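Local coordinates for protein putative transcriptional regulator, sugar-binding family (Arthrobacter aurescens, PDB 3NZE) that probably acts as a SorC-family transcriptional regulator that binds DNA and responds to a sugar through its sugar-binding domain, at residues A[104-109]-A[117-122]; A[124-129]-A[133-138]; A[146-151]-A[213-218]; A[173-178]-A[194-199]. All coordinates share one frame; numbering follows the deposited sequence.

Interaction 1: A[104-109]-A[117-122]; sequences DIMRRF and VEQFPV
Met106, a selenomethionine, meets Val117 where helix 99-113 lies against strand 116-118, the helix and second strand of the beta-alpha-beta unit that begins with strand 84-87. The core of the contact is apolar, with no direct hydrogen bond between the segments. CB of Met106 rests on CG1 of Val117 at 3.8 Å, while the other branch of the valine, CG2, comes to 3.5 Å from the backbone O of Met106. The two methyls thus divide the work: with CG1 anti to the backbone N (chi1 171°), one branch serves the Met106 side chain and the other its carbonyl. Farther along the strand's exit, the amide end of Gln119 passes Met106 in the opposite direction, and NE2 stands 4.1 Å from CG of Met106. The selenomethionine chain bends at both chi2 and chi3 and packs on Val85 and Gln87 of strand 84-87, which joins all three elements of the unit.

Polar groups fix the surroundings. NE2 of Gln119 is hydrogen-bonded to the side-chain oxygen of Gln87, and that same oxygen accepts from the backbone N of Phe120, tying the chain beyond the strand to its parallel neighbour. Glu118, whose CB points away from the helix, forms a salt bridge with Arg116; it has been seen to bind calcium in this protein, although no ion is bound to this chain in the model. On the outer side a water bridges the segments, donating to OE1 of Gln119 at 2.6 Å and accepting a weak bond from NH1 of Arg107 at 3.4 Å.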
# COMPACT_ATOMS: atom_id res chain seq x y z
N ASP A 104 -10.97 11.72 -0.40
CA ASP A 104 -10.90 12.12 1.00
C ASP A 104 -9.54 11.79 1.60
O ASP A 104 -9.01 12.56 2.41
CB ASP A 104 -12.02 11.47 1.82
CG ASP A 104 -13.38 12.09 1.53
OD1 ASP A 104 -13.42 13.14 0.87
OD2 ASP A 104 -14.41 11.52 1.96
N ILE A 105 -8.99 10.65 1.21
CA ILE A 105 -7.66 10.24 1.67
C ILE A 105 -6.63 11.25 1.19
O ILE A 105 -5.85 11.78 2.00
CB ILE A 105 -7.29 8.83 1.15
CG1 ILE A 105 -8.20 7.78 1.81
CG2 ILE A 105 -5.82 8.50 1.44
CD1 ILE A 105 -8.12 6.43 1.15
N MSE A 106 -6.65 11.55 -0.10
CA MSE A 106 -5.69 12.51 -0.63
C MSE A 106 -5.82 13.89 0.04
O MSE A 106 -4.81 14.52 0.38
CB MSE A 106 -5.76 12.60 -2.17
CG MSE A 106 -5.66 11.25 -2.87
SE MSE A 106 -3.91 10.40 -2.57
CE MSE A 106 -2.76 11.85 -3.17
N ARG A 107 -7.05 14.36 0.23
CA ARG A 107 -7.30 15.63 0.92
C ARG A 107 -6.73 15.68 2.34
O ARG A 107 -6.11 16.67 2.73
CB ARG A 107 -8.80 15.95 0.94
CG ARG A 107 -9.37 16.27 -0.43
CD ARG A 107 -10.87 16.57 -0.38
NE ARG A 107 -11.43 16.66 -1.74
CZ ARG A 107 -11.81 17.80 -2.31
NH1 ARG A 107 -12.29 17.79 -3.55
NH2 ARG A 107 -11.72 18.95 -1.66
N ARG A 108 -6.92 14.61 3.11
CA ARG A 108 -6.34 14.52 4.45
C ARG A 108 -4.82 14.64 4.44
O ARG A 108 -4.23 15.30 5.32
CB ARG A 108 -6.78 13.21 5.13
CG ARG A 108 -8.24 13.25 5.62
CD ARG A 108 -8.71 11.90 6.13
NE ARG A 108 -10.17 11.79 6.04
CZ ARG A 108 -10.81 10.78 5.48
NH1 ARG A 108 -10.14 9.76 4.97
NH2 ARG A 108 -12.13 10.78 5.45
N PHE A 109 -4.18 14.02 3.45
CA PHE A 109 -2.72 14.10 3.34
C PHE A 109 -2.32 15.52 2.96
O PHE A 109 -1.43 16.10 3.56
CB PHE A 109 -2.17 13.09 2.32
CG PHE A 109 -1.79 11.77 2.92
CD1 PHE A 109 -2.71 10.74 3.01
CD2 PHE A 109 -0.50 11.55 3.40
CE1 PHE A 109 -2.36 9.52 3.56
CE2 PHE A 109 -0.15 10.33 3.95
CZ PHE A 109 -1.08 9.31 4.03
N VAL A 117 -2.29 18.58 -3.82
CA VAL A 117 -2.78 17.26 -4.15
C VAL A 117 -2.84 17.04 -5.66
O VAL A 117 -3.39 17.85 -6.40
CB VAL A 117 -4.18 17.03 -3.55
CG1 VAL A 117 -4.79 15.74 -4.07
CG2 VAL A 117 -4.11 17.02 -2.02
N GLU A 118 -2.26 15.93 -6.12
CA GLU A 118 -2.35 15.56 -7.53
C GLU A 118 -3.02 14.20 -7.69
O GLU A 118 -2.47 13.16 -7.32
CB GLU A 118 -0.97 15.53 -8.18
CG GLU A 118 -0.30 16.91 -8.27
CD GLU A 118 -0.91 17.79 -9.35
OE1 GLU A 118 -1.73 17.29 -10.15
OE2 GLU A 118 -0.55 18.99 -9.41
N GLN A 119 -4.21 14.21 -8.26
CA GLN A 119 -4.95 12.97 -8.44
C GLN A 119 -4.81 12.37 -9.83
O GLN A 119 -4.31 13.00 -10.76
CB GLN A 119 -6.42 13.16 -8.05
CG GLN A 119 -6.55 13.45 -6.57
CD GLN A 119 -7.92 13.17 -6.02
OE1 GLN A 119 -8.62 14.10 -5.61
NE2 GLN A 119 -8.31 11.89 -5.99
N PHE A 120 -5.29 11.14 -9.95
CA PHE A 120 -4.99 10.25 -11.06
C PHE A 120 -6.33 9.97 -11.75
O PHE A 120 -7.15 9.24 -11.21
CB PHE A 120 -4.40 8.97 -10.46
CG PHE A 120 -3.63 8.09 -11.42
CD1 PHE A 120 -3.13 8.58 -12.62
CD2 PHE A 120 -3.37 6.77 -11.10
CE1 PHE A 120 -2.41 7.75 -13.48
CE2 PHE A 120 -2.67 5.94 -11.94
CZ PHE A 120 -2.18 6.43 -13.14
N PRO A 121 -6.56 10.57 -12.94
CA PRO A 121 -7.91 10.51 -13.53
C PRO A 121 -8.17 9.20 -14.28
O PRO A 121 -8.47 9.22 -15.48
CB PRO A 121 -7.90 11.69 -14.51
CG PRO A 121 -6.49 11.76 -14.96
CD PRO A 121 -5.67 11.45 -13.71
N VAL A 122 -8.06 8.08 -13.57
CA VAL A 122 -8.22 6.75 -14.15
C VAL A 122 -9.02 5.89 -13.17
O VAL A 122 -9.00 6.15 -11.96
CB VAL A 122 -6.84 6.10 -14.46
CG1 VAL A 122 -5.94 7.08 -15.20
CG2 VAL A 122 -6.18 5.65 -13.19
O HOH W 1 -10.88 15.47 -5.56

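Interaction 2: A[124-129]-A[133-138]; sequences AFFDHA and TAMWNE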
# COMPACT_ATOMS: atom_id res chain seq x y z
N ALA A 124 -10.35 2.44 -10.96
CA ALA A 124 -9.62 1.65 -9.97
C ALA A 124 -8.74 0.57 -10.59
O ALA A 124 -7.71 0.21 -10.04
CB ALA A 124 -10.59 1.01 -8.97
N PHE A 125 -9.16 0.06 -11.74
CA PHE A 125 -8.51 -1.07 -12.40
C PHE A 125 -9.19 -1.17 -13.75
O PHE A 125 -10.32 -0.69 -13.91
CB PHE A 125 -8.76 -2.34 -11.57
CG PHE A 125 -7.77 -3.45 -11.81
CD1 PHE A 125 -6.55 -3.44 -11.16
CD2 PHE A 125 -8.07 -4.50 -12.66
CE1 PHE A 125 -5.63 -4.46 -11.37
CE2 PHE A 125 -7.15 -5.52 -12.87
CZ PHE A 125 -5.94 -5.50 -12.22
N PHE A 126 -8.53 -1.78 -14.73
CA PHE A 126 -9.13 -1.91 -16.06
C PHE A 126 -9.71 -3.30 -16.30
O PHE A 126 -9.13 -4.29 -15.89
CB PHE A 126 -8.11 -1.58 -17.15
CG PHE A 126 -7.68 -0.15 -17.16
CD1 PHE A 126 -8.54 0.84 -17.62
CD2 PHE A 126 -6.42 0.21 -16.71
CE1 PHE A 126 -8.15 2.16 -17.64
CE2 PHE A 126 -6.03 1.54 -16.73
CZ PHE A 126 -6.90 2.52 -17.19
N ASP A 127 -10.85 -3.35 -16.98
CA ASP A 127 -11.45 -4.62 -17.41
C ASP A 127 -10.63 -5.28 -18.52
O ASP A 127 -10.58 -6.51 -18.61
CB ASP A 127 -12.87 -4.38 -17.95
CG ASP A 127 -13.88 -4.06 -16.86
OD1 ASP A 127 -13.52 -4.09 -15.67
OD2 ASP A 127 -15.05 -3.78 -17.21
N HIS A 128 -10.01 -4.45 -19.35
CA HIS A 128 -9.29 -4.93 -20.52
C HIS A 128 -7.93 -4.28 -20.61
O HIS A 128 -7.80 -3.06 -20.46
CB HIS A 128 -10.07 -4.61 -21.81
CG HIS A 128 -11.51 -5.02 -21.77
ND1 HIS A 128 -12.54 -4.12 -21.60
CD2 HIS A 128 -12.09 -6.24 -21.88
CE1 HIS A 128 -13.69 -4.77 -21.61
NE2 HIS A 128 -13.45 -6.05 -21.78
N ALA A 129 -6.91 -5.09 -20.88
CA ALA A 129 -5.56 -4.57 -21.03
C ALA A 129 -5.47 -3.52 -22.13
O ALA A 129 -4.69 -2.58 -22.02
CB ALA A 129 -4.57 -5.71 -21.29
N THR A 133 -3.57 0.25 -22.17
CA THR A 133 -2.70 0.69 -23.25
C THR A 133 -3.14 2.03 -23.81
O THR A 133 -2.33 2.96 -23.94
CB THR A 133 -2.66 -0.36 -24.38
OG1 THR A 133 -2.12 -1.59 -23.87
CG2 THR A 133 -1.81 0.12 -25.54
N ALA A 134 -4.43 2.14 -24.12
CA ALA A 134 -4.98 3.39 -24.64
C ALA A 134 -4.80 4.55 -23.65
O ALA A 134 -4.29 5.61 -24.01
CB ALA A 134 -6.44 3.21 -25.02
N MSE A 135 -5.22 4.35 -22.41
CA MSE A 135 -5.12 5.40 -21.40
C MSE A 135 -3.69 5.86 -21.10
O MSE A 135 -3.47 7.03 -20.76
CB MSE A 135 -5.81 4.97 -20.10
CG MSE A 135 -7.32 5.07 -20.18
SE MSE A 135 -7.97 6.92 -20.10
CE MSE A 135 -7.84 7.11 -18.15
N TRP A 136 -2.73 4.96 -21.22
CA TRP A 136 -1.34 5.31 -20.95
C TRP A 136 -0.73 6.16 -22.08
O TRP A 136 0.41 6.59 -21.99
CB TRP A 136 -0.50 4.05 -20.66
CG TRP A 136 -0.32 3.77 -19.18
CD1 TRP A 136 0.85 3.47 -18.55
CD2 TRP A 136 -1.33 3.80 -18.15
NE1 TRP A 136 0.64 3.30 -17.20
CE2 TRP A 136 -0.69 3.50 -16.93
CE3 TRP A 136 -2.71 4.05 -18.14
CZ2 TRP A 136 -1.38 3.44 -15.71
CZ3 TRP A 136 -3.40 3.99 -16.93
CH2 TRP A 136 -2.73 3.69 -15.73
N ASN A 137 -1.52 6.38 -23.13
CA ASN A 137 -1.13 7.26 -24.22
C ASN A 137 -1.82 8.62 -24.14
O ASN A 137 -1.72 9.45 -25.05
CB ASN A 137 -1.48 6.62 -25.56
CG ASN A 137 -0.26 6.38 -26.40
OD1 ASN A 137 0.34 5.31 -26.35
ND2 ASN A 137 0.13 7.39 -27.17
N GLU A 138 -2.53 8.85 -23.04
CA GLU A 138 -3.18 10.13 -22.82
C GLU A 138 -2.26 11.06 -22.05
O GLU A 138 -1.65 10.66 -21.06
CB GLU A 138 -4.47 9.92 -22.03
CG GLU A 138 -5.52 9.14 -22.82
CD GLU A 138 -6.19 9.99 -23.90
OE1 GLU A 138 -6.55 11.14 -23.60
OE2 GLU A 138 -6.36 9.49 -25.03
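Phe126 packs against Met135 and Trp136 across helix 129-135, from the loop that leads into it after strand 116-118 to the type I beta turn, Met135 to Glu138, that follows. The phenyl and indole planes stand at 79°, with the centre of the phenyl ring 5.8 Å from that of the six-membered indole ring. The indole presents its CZ3 corner, which lies near the plane of the phenyl ring at its edge and comes to 3.6 Å from CE2 of Phe126. Met135, a selenomethionine, crosses the phenylalanine side chain at about a right angle, its CG 4.0 Å from both CE1 and CZ of that ring. CG of Phe126 is anti to its carbonyl carbon (chi1 -66°), which carries the ring toward both partners.

The ring is buried and also touches Thr131 and Lys132 of the helix, so it lies against the helix that its own chain is about to form. An alanine in place of Phe126 is likely to open a gap between the loop and the end of the helix and leave the CZ3 corner of Trp136 and CG of Met135 without their shared partner. Beyond the contact, Trp136 leans on Val141 and Leu145 of helix 139-149. In the first turn of helix 129-135, which has His128 at its N-cap position, O of Ala129 receives two donors from Thr133: the hydroxyl OG1 gives a weak bond at 3.3 Å, and the backbone N gives a nearly straight one at 3.0 Å, with an N-H...O angle of 173°.

Interaction 3: A[146-151]-A[213-218]; sequences DLQARM and TGPSHE
OE1 of Gln148 accepts a hydrogen bond from a water at 2.7 Å, and the same water donates to the backbone O of Thr213 at 2.8 Å, bridging the C-terminal end of helix 139-149 to the loop before the N-cap of helix 217-221 in the putative sugar-binding domain. No direct hydrogen bond crosses the contact. The other end of the buried amide is also satisfied: NE2 of Gln148 donates to the backbone O of Gln87, so water on one side and strand 84-87 on the other fix the rotation of the group.

Pro215 points toward the helix end; its CG lies 4.4 Å from OE1 of Gln148, a loose approach. Met151, a selenomethionine just past the helix, crosses the proline at about a right angle, its chain extended at chi2 and bent at chi3 to bring CE to the ring. Both Gln148 and Met151 also touch Gln219 of helix 217-221. At the start of that helix Ser216 holds the N-cap position, its OG bonded to N of Gln219. The one apolar side-chain pair across the segments is CE of Met151 with CG of Pro215, at 4.2 Å.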
# COMPACT_ATOMS: atom_id res chain seq x y z
N ASP A 146 4.45 10.74 -14.68
CA ASP A 146 5.74 11.42 -14.57
C ASP A 146 6.00 11.87 -13.13
O ASP A 146 7.13 11.79 -12.63
CB ASP A 146 5.81 12.62 -15.51
CG ASP A 146 5.87 12.22 -16.98
OD1 ASP A 146 6.13 11.04 -17.29
OD2 ASP A 146 5.65 13.11 -17.84
N LEU A 147 4.95 12.34 -12.47
CA LEU A 147 5.05 12.76 -11.07
C LEU A 147 5.34 11.56 -10.19
O LEU A 147 6.16 11.62 -9.28
CB LEU A 147 3.76 13.43 -10.60
CG LEU A 147 3.71 14.95 -10.64
CD1 LEU A 147 2.37 15.45 -10.07
CD2 LEU A 147 4.87 15.53 -9.85
N GLN A 148 4.63 10.46 -10.45
CA GLN A 148 4.83 9.24 -9.69
C GLN A 148 6.29 8.80 -9.78
O GLN A 148 6.86 8.34 -8.79
CB GLN A 148 3.92 8.13 -10.19
CG GLN A 148 2.45 8.31 -9.83
CD GLN A 148 1.55 7.29 -10.50
OE1 GLN A 148 2.01 6.46 -11.26
NE2 GLN A 148 0.24 7.35 -10.21
N ALA A 149 6.88 8.95 -10.96
CA ALA A 149 8.24 8.48 -11.21
C ALA A 149 9.26 9.25 -10.37
O ALA A 149 10.36 8.76 -10.10
CB ALA A 149 8.58 8.57 -12.70
N ARG A 150 8.89 10.46 -9.97
CA ARG A 150 9.77 11.32 -9.19
C ARG A 150 9.52 11.23 -7.68
O ARG A 150 10.09 12.02 -6.92
CB ARG A 150 9.60 12.78 -9.62
CG ARG A 150 10.03 13.10 -11.05
CD ARG A 150 9.46 14.45 -11.49
NE ARG A 150 9.89 15.53 -10.61
CZ ARG A 150 9.28 16.70 -10.46
NH1 ARG A 150 8.17 16.96 -11.15
NH2 ARG A 150 9.76 17.61 -9.62
N MSE A 151 8.67 10.32 -7.22
CA MSE A 151 8.33 10.32 -5.80
C MSE A 151 9.53 10.08 -4.87
O MSE A 151 10.43 9.30 -5.17
CB MSE A 151 7.21 9.34 -5.47
CG MSE A 151 7.59 7.89 -5.60
SE MSE A 151 6.03 6.79 -5.19
CE MSE A 151 5.99 5.77 -6.85
N THR A 213 -3.41 -0.08 -12.60
CA THR A 213 -3.08 1.34 -12.71
C THR A 213 -1.87 1.77 -11.87
O THR A 213 -1.44 2.92 -11.96
CB THR A 213 -4.29 2.24 -12.32
OG1 THR A 213 -4.53 2.17 -10.91
CG2 THR A 213 -5.56 1.83 -13.08
N GLY A 214 -1.32 0.85 -11.07
CA GLY A 214 -0.27 1.22 -10.14
C GLY A 214 1.15 1.15 -10.70
O GLY A 214 1.37 0.60 -11.78
N PRO A 215 2.12 1.72 -9.97
CA PRO A 215 3.54 1.73 -10.36
C PRO A 215 4.13 0.33 -10.36
O PRO A 215 3.70 -0.52 -9.57
CB PRO A 215 4.21 2.55 -9.25
CG PRO A 215 3.09 3.22 -8.50
CD PRO A 215 1.91 2.33 -8.64
N SER A 216 5.12 0.08 -11.21
CA SER A 216 5.76 -1.23 -11.21
C SER A 216 6.53 -1.41 -9.93
O SER A 216 6.91 -0.44 -9.26
CB SER A 216 6.72 -1.38 -12.39
OG SER A 216 7.85 -0.53 -12.24
N HIS A 217 6.77 -2.66 -9.58
CA HIS A 217 7.57 -2.96 -8.40
C HIS A 217 9.01 -2.45 -8.60
O HIS A 217 9.62 -1.96 -7.65
CB HIS A 217 7.49 -4.44 -8.06
CG HIS A 217 6.11 -4.88 -7.67
ND1 HIS A 217 5.72 -6.20 -7.64
CD2 HIS A 217 5.02 -4.15 -7.31
CE1 HIS A 217 4.45 -6.27 -7.27
NE2 HIS A 217 4.00 -5.04 -7.07
N GLU A 218 9.52 -2.53 -9.83
CA GLU A 218 10.83 -1.97 -10.13
C GLU A 218 10.91 -0.48 -9.79
O GLU A 218 11.88 -0.02 -9.19
CB GLU A 218 11.23 -2.22 -11.60
CG GLU A 218 12.62 -1.68 -11.93
CD GLU A 218 12.97 -1.81 -13.41
OE1 GLU A 218 12.15 -2.33 -14.19
OE2 GLU A 218 14.09 -1.38 -13.79
O HOH W 2 1.15 4.06 -12.06

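Interaction 4: A[173-178]-A[194-199]; sequences GYLDEH and TVFFRS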
# COMPACT_ATOMS: atom_id res chain seq x y z
N GLY A 173 -12.77 -4.51 -4.73
CA GLY A 173 -13.95 -4.81 -5.50
C GLY A 173 -13.83 -4.50 -6.98
O GLY A 173 -14.81 -4.15 -7.63
N TYR A 174 -12.62 -4.63 -7.53
CA TYR A 174 -12.41 -4.34 -8.94
C TYR A 174 -12.18 -5.59 -9.81
O TYR A 174 -12.04 -5.49 -11.03
CB TYR A 174 -11.28 -3.32 -9.13
CG TYR A 174 -9.97 -3.70 -8.47
CD1 TYR A 174 -9.56 -3.08 -7.30
CD2 TYR A 174 -9.14 -4.67 -9.03
CE1 TYR A 174 -8.36 -3.41 -6.69
CE2 TYR A 174 -7.93 -5.00 -8.43
CZ TYR A 174 -7.55 -4.37 -7.26
OH TYR A 174 -6.35 -4.70 -6.66
N LEU A 175 -12.12 -6.76 -9.17
CA LEU A 175 -11.99 -8.02 -9.90
C LEU A 175 -13.30 -8.81 -9.89
O LEU A 175 -14.01 -8.84 -8.89
CB LEU A 175 -10.88 -8.89 -9.30
CG LEU A 175 -9.46 -8.33 -9.28
CD1 LEU A 175 -8.49 -9.36 -8.70
CD2 LEU A 175 -9.02 -7.91 -10.67
N ASP A 176 -13.62 -9.46 -11.01
CA ASP A 176 -14.75 -10.38 -11.03
C ASP A 176 -14.28 -11.80 -10.73
O ASP A 176 -13.09 -12.03 -10.49
CB ASP A 176 -15.51 -10.30 -12.36
CG ASP A 176 -14.64 -10.63 -13.55
OD1 ASP A 176 -14.97 -10.15 -14.66
OD2 ASP A 176 -13.64 -11.36 -13.39
N GLU A 177 -15.20 -12.76 -10.74
CA GLU A 177 -14.87 -14.12 -10.29
C GLU A 177 -13.81 -14.81 -11.16
O GLU A 177 -12.93 -15.49 -10.64
CB GLU A 177 -16.12 -14.98 -10.15
CG GLU A 177 -16.99 -15.04 -11.40
CD GLU A 177 -18.14 -16.02 -11.26
OE1 GLU A 177 -19.13 -15.69 -10.58
OE2 GLU A 177 -18.05 -17.13 -11.83
N HIS A 178 -13.90 -14.62 -12.47
CA HIS A 178 -12.92 -15.23 -13.37
C HIS A 178 -11.52 -14.70 -13.09
O HIS A 178 -10.56 -15.47 -13.02
CB HIS A 178 -13.30 -15.01 -14.84
CG HIS A 178 -12.25 -15.50 -15.80
ND1 HIS A 178 -11.69 -14.69 -16.77
CD2 HIS A 178 -11.65 -16.71 -15.93
CE1 HIS A 178 -10.80 -15.38 -17.45
NE2 HIS A 178 -10.76 -16.61 -16.97
N THR A 194 -2.40 -2.31 -6.32
CA THR A 194 -3.07 -3.11 -7.35
C THR A 194 -2.11 -3.79 -8.34
O THR A 194 -2.55 -4.31 -9.37
CB THR A 194 -4.24 -2.36 -8.09
OG1 THR A 194 -3.72 -1.50 -9.11
CG2 THR A 194 -5.08 -1.57 -7.10
N VAL A 195 -0.81 -3.80 -8.03
CA VAL A 195 0.15 -4.57 -8.81
C VAL A 195 0.50 -5.84 -8.03
O VAL A 195 1.01 -5.78 -6.92
CB VAL A 195 1.44 -3.79 -9.12
CG1 VAL A 195 2.37 -4.60 -10.04
CG2 VAL A 195 1.13 -2.44 -9.76
N PHE A 196 0.20 -6.99 -8.63
CA PHE A 196 0.26 -8.27 -7.93
C PHE A 196 1.63 -8.92 -7.96
O PHE A 196 2.45 -8.65 -8.86
CB PHE A 196 -0.78 -9.21 -8.54
CG PHE A 196 -2.19 -8.70 -8.40
CD1 PHE A 196 -2.97 -9.11 -7.33
CD2 PHE A 196 -2.73 -7.81 -9.32
CE1 PHE A 196 -4.27 -8.63 -7.17
CE2 PHE A 196 -4.03 -7.34 -9.17
CZ PHE A 196 -4.80 -7.75 -8.09
N PHE A 197 1.88 -9.78 -6.98
CA PHE A 197 3.14 -10.54 -6.91
C PHE A 197 2.91 -11.95 -6.37
O PHE A 197 1.87 -12.23 -5.77
CB PHE A 197 4.13 -9.80 -6.02
CG PHE A 197 3.54 -9.34 -4.72
CD1 PHE A 197 3.25 -10.25 -3.72
CD2 PHE A 197 3.24 -8.00 -4.52
CE1 PHE A 197 2.70 -9.84 -2.51
CE2 PHE A 197 2.68 -7.57 -3.32
CZ PHE A 197 2.41 -8.50 -2.31
N ARG A 198 3.90 -12.82 -6.59
CA ARG A 198 3.86 -14.21 -6.12
C ARG A 198 4.54 -14.33 -4.76
O ARG A 198 5.05 -13.35 -4.23
CB ARG A 198 4.55 -15.14 -7.14
CG ARG A 198 3.95 -15.07 -8.55
CD ARG A 198 4.63 -16.08 -9.49
NE ARG A 198 4.14 -15.98 -10.86
CZ ARG A 198 4.57 -15.10 -11.76
NH1 ARG A 198 5.52 -14.22 -11.43
NH2 ARG A 198 4.06 -15.09 -12.98
N SER A 199 4.55 -15.53 -4.19
CA SER A 199 5.14 -15.72 -2.87
C SER A 199 6.63 -15.36 -2.84
O SER A 199 7.14 -14.90 -1.82
CB SER A 199 4.94 -17.16 -2.36
OG SER A 199 5.58 -18.10 -3.20
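Tyr174 reaches across from the loop before helix 177-185 to Thr194, in the short connection between the antiparallel strands 188-192 and 195-198, and there the packing is closest. Its OH lies 3.4 Å from CG2 and 3.5 Å from CB of Thr194, and the ring carbon CZ follows at 3.7 Å from that methyl. No hydrogen bond joins the segments. The threonine hydroxyl is engaged with Ser212 through OG1, while CG2, anti to the carbonyl carbon, is the branch given to the tyrosine. Phe196 comes from the opposite direction, and its CZ sits at the edge of the tyrosine ring near its plane, 3.7 Å from OH.

The packing is slacker one residue on. Leu175 offers only CD1, which meets CZ of Phe196 at 4.1 Å. Beyond it the segments part: Asp176, at the N-cap position of helix 177-185, is exposed and bonds through OD2 to N of Asp179, and Glu177 and His178 are exposed and poorly ordered.

CG of Tyr174 lies between its backbone N and carbonyl carbon (chi1 54°), which sends the ring toward Thr194; the ring of Phe125 stacks on it, while Phe196 also meets Tyr170. Replacing Tyr174 by an alanine would probably leave the Thr194 methyl and the Phe125 ring without their common neighbour and open a gap beside Phe196. Strand 195-198 is thus joined to this loop by van der Waals contacts, and Thr194, its hydroxyl already bonded and its backbone N held by Asp191, meets the tyrosine through carbon atoms.

Interactions 1 and 2 follow in series along the chain, whereas the segments of interaction 4 both fall between the two segments of interaction 3. Interaction 1 belongs to a parallel beta-alpha-beta part of the mixed sheet, and interaction 4 reaches the same sheet at strand 195-198; their centres are 23 Å apart and they do not touch. Interactions 2 and 3 each touch both of them, with centres about 15 to 19 Å apart. Phe120 packs on Trp136 and Gln148, Thr213 on Phe126, and Phe125 on Leu175, while His217 probably hydrogen-bonds Val195. The four contacts therefore form one continuous packed region of the putative sugar-binding domain, linking sheet, helices and loops.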